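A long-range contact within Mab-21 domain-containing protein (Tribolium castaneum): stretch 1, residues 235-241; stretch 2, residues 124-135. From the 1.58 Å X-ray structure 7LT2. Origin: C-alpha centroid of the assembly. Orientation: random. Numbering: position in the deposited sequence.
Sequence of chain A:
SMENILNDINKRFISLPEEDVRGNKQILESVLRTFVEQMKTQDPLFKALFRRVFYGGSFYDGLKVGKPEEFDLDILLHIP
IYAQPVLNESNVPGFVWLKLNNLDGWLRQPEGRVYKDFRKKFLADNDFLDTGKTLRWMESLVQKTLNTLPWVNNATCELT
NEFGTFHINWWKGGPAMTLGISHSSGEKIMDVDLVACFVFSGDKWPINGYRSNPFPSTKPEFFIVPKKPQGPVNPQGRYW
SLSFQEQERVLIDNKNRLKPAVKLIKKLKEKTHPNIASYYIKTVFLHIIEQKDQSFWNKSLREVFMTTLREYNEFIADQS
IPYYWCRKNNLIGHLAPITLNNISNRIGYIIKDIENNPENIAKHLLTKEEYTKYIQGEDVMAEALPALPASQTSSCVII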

# COMPACT_ATOMS: atom_id res chain seq x y z
N PRO A 235 4.38 24.21 9.59
CA PRO A 235 4.59 24.71 8.23
C PRO A 235 4.17 23.75 7.12
O PRO A 235 4.36 22.53 7.22
CB PRO A 235 6.09 24.97 8.17
CG PRO A 235 6.66 24.01 9.15
CD PRO A 235 5.66 23.92 10.26
N GLN A 236 3.62 24.33 6.06
CA GLN A 236 3.15 23.56 4.92
C GLN A 236 4.32 22.88 4.21
O GLN A 236 5.35 23.51 3.96
CB GLN A 236 2.40 24.48 3.96
CG GLN A 236 1.71 23.80 2.79
CD GLN A 236 0.82 24.76 2.02
OE1 GLN A 236 -0.16 25.28 2.56
NE2 GLN A 236 1.15 25.00 0.76
N GLY A 237 4.16 21.59 3.92
CA GLY A 237 5.13 20.85 3.14
C GLY A 237 6.19 20.11 3.93
O GLY A 237 6.89 19.27 3.36
N ARG A 238 6.32 20.38 5.23
CA ARG A 238 7.36 19.73 6.03
C ARG A 238 6.97 18.36 6.55
O ARG A 238 7.86 17.60 6.97
CB ARG A 238 7.74 20.60 7.23
CG ARG A 238 8.80 21.62 6.95
CD ARG A 238 9.40 22.09 8.26
NE ARG A 238 10.08 23.37 8.10
CZ ARG A 238 10.53 24.10 9.11
NH1 ARG A 238 10.38 23.70 10.37
NH2 ARG A 238 11.14 25.25 8.86
N TYR A 239 5.68 18.02 6.56
CA TYR A 239 5.20 16.82 7.23
C TYR A 239 5.20 15.64 6.27
O TYR A 239 4.49 15.65 5.26
CB TYR A 239 3.81 17.05 7.81
CG TYR A 239 3.78 17.98 9.00
CD1 TYR A 239 3.79 19.35 8.82
CD2 TYR A 239 3.74 17.48 10.30
CE1 TYR A 239 3.77 20.22 9.90
CE2 TYR A 239 3.72 18.34 11.39
CZ TYR A 239 3.73 19.71 11.18
OH TYR A 239 3.71 20.58 12.25
N TRP A 240 5.99 14.62 6.60
CA TRP A 240 6.08 13.38 5.84
C TRP A 240 5.47 12.24 6.63
O TRP A 240 5.58 12.21 7.86
CB TRP A 240 7.53 13.05 5.50
CG TRP A 240 8.14 13.99 4.53
CD1 TRP A 240 8.52 15.28 4.76
CD2 TRP A 240 8.45 13.72 3.15
NE1 TRP A 240 9.04 15.83 3.62
CE2 TRP A 240 9.01 14.90 2.62
CE3 TRP A 240 8.30 12.61 2.33
CZ2 TRP A 240 9.42 14.99 1.29
CZ3 TRP A 240 8.71 12.69 1.01
CH2 TRP A 240 9.26 13.88 0.50
N SER A 241 4.82 11.31 5.93
CA SER A 241 4.32 10.09 6.54
C SER A 241 5.42 9.04 6.56
O SER A 241 6.31 9.03 5.71
CB SER A 241 3.12 9.53 5.77
OG SER A 241 2.04 10.44 5.77
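Stretch 2 124-135: ADNDFLDTGKTL

Stretch 2 approaches stretch 1 as a loop through D130 and continues as a helix from T131. The two stretches come nearest at G237 and D130, their CA atoms 4.9 Å apart, at the third position of the type II turn P235–R238. G237, at phi/psi 93/-13, leaves room there: an ideal CB would lie 2.4 Å from D130 OD2.

The G237 carbonyl is the main acceptor. T131 N donates to G237 O at 2.8 Å and 167°, D130 CA adds a CA-H...O contact to G237 O at 3.3 Å, and T131 OG1 lies 3.3 Å from G237 O, a weak bond at best. In the other direction, W240 NE1 donates to L129 O (3.1 Å, 166°), which lies at the indole edge, while T131 CG2 sits over the face, 3.4 Å from the five-membered ring centroid. D130 caps the helix, its OD1 accepting from K133 N at 2.9 Å; T134 OG1 donates to D130 O at 2.8 Å.

R238 starts away from stretch 2, but its extended chain lays the guanidinium flat on F128, planes at 10° and centres 3.6 Å apart. R238 NH2 forms a long salt bridge to D125 OD1 (3.6 Å), and water 1 links R238 NE (2.9 Å) to D125 OD1 (3.0 Å). Water 3 donates to both Q236 O (2.7 Å) and D130 OD2 (2.5 Å).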

# COMPACT_ATOMS: atom_id res chain seq x y z
N ALA A 124 12.89 23.23 1.29
CA ALA A 124 12.29 24.51 1.65
C ALA A 124 13.30 25.28 2.50
O ALA A 124 14.49 24.97 2.50
CB ALA A 124 10.96 24.28 2.37
N ASP A 125 12.84 26.29 3.23
CA ASP A 125 13.73 27.07 4.07
C ASP A 125 14.37 26.19 5.14
O ASP A 125 13.74 25.26 5.66
CB ASP A 125 12.96 28.23 4.72
CG ASP A 125 11.59 27.81 5.23
OD1 ASP A 125 11.38 26.60 5.48
OD2 ASP A 125 10.71 28.69 5.36
N ASN A 126 15.64 26.46 5.42
CA ASN A 126 16.45 25.75 6.41
C ASN A 126 16.72 24.30 6.01
O ASN A 126 17.02 23.46 6.88
CB ASN A 126 15.80 25.80 7.80
CG ASN A 126 15.68 27.22 8.33
OD1 ASN A 126 16.68 27.85 8.67
ND2 ASN A 126 14.45 27.71 8.42
N ASP A 127 16.64 24.00 4.72
CA ASP A 127 17.01 22.69 4.17
C ASP A 127 16.12 21.57 4.72
O ASP A 127 16.59 20.45 4.96
CB ASP A 127 18.49 22.38 4.40
CG ASP A 127 19.40 23.14 3.45
OD1 ASP A 127 18.88 23.77 2.50
OD2 ASP A 127 20.63 23.12 3.66
N PHE A 128 14.84 21.86 4.90
CA PHE A 128 13.86 20.83 5.21
C PHE A 128 13.34 20.21 3.92
O PHE A 128 13.03 20.93 2.96
CB PHE A 128 12.69 21.40 6.01
CG PHE A 128 12.97 21.55 7.48
CD1 PHE A 128 12.72 20.50 8.35
CD2 PHE A 128 13.48 22.73 7.99
CE1 PHE A 128 12.97 20.63 9.70
CE2 PHE A 128 13.73 22.87 9.34
CZ PHE A 128 13.48 21.82 10.20
N LEU A 129 13.28 18.89 3.89
CA LEU A 129 12.67 18.18 2.77
C LEU A 129 11.21 18.57 2.65
O LEU A 129 10.47 18.53 3.64
CB LEU A 129 12.79 16.67 2.97
CG LEU A 129 13.75 15.84 2.11
CD1 LEU A 129 13.47 14.35 2.33
CD2 LEU A 129 13.67 16.21 0.64
N ASP A 130 10.78 18.92 1.45
CA ASP A 130 9.44 19.47 1.23
C ASP A 130 8.62 18.51 0.38
O ASP A 130 9.06 18.11 -0.71
CB ASP A 130 9.54 20.85 0.58
CG ASP A 130 8.19 21.55 0.48
OD1 ASP A 130 7.39 21.17 -0.38
OD2 ASP A 130 7.95 22.48 1.28
N THR A 131 7.43 18.15 0.86
CA THR A 131 6.60 17.18 0.15
C THR A 131 6.11 17.73 -1.18
O THR A 131 6.14 17.02 -2.19
CB THR A 131 5.41 16.75 1.01
OG1 THR A 131 4.63 17.90 1.36
CG2 THR A 131 5.87 16.05 2.27
N GLY A 132 5.66 18.98 -1.20
CA GLY A 132 5.16 19.55 -2.44
C GLY A 132 6.23 19.66 -3.51
O GLY A 132 6.00 19.34 -4.67
N LYS A 133 7.43 20.12 -3.12
CA LYS A 133 8.52 20.22 -4.08
C LYS A 133 8.90 18.85 -4.62
O LYS A 133 9.13 18.69 -5.83
CB LYS A 133 9.73 20.90 -3.44
CG LYS A 133 9.45 22.32 -2.97
CD LYS A 133 10.71 23.02 -2.49
CE LYS A 133 11.56 23.46 -3.67
NZ LYS A 133 12.58 24.50 -3.29
N THR A 134 8.96 17.84 -3.74
CA THR A 134 9.28 16.48 -4.17
C THR A 134 8.25 15.96 -5.17
O THR A 134 8.60 15.37 -6.19
CB THR A 134 9.36 15.55 -2.95
OG1 THR A 134 10.38 16.00 -2.06
CG2 THR A 134 9.68 14.11 -3.38
N LEU A 135 6.96 16.16 -4.87
CA LEU A 135 5.92 15.68 -5.77
C LEU A 135 5.97 16.39 -7.12
O LEU A 135 5.79 15.76 -8.17
CB LEU A 135 4.55 15.83 -5.11
CG LEU A 135 4.26 14.87 -3.96
CD1 LEU A 135 3.11 15.38 -3.10
CD2 LEU A 135 3.94 13.47 -4.49
O HOH W 1 9.38 24.42 5.44
O HOH W 2 10.61 18.01 6.44
O HOH W 3 7.99 23.19 3.67
O HOH W 4 3.47 17.82 4.03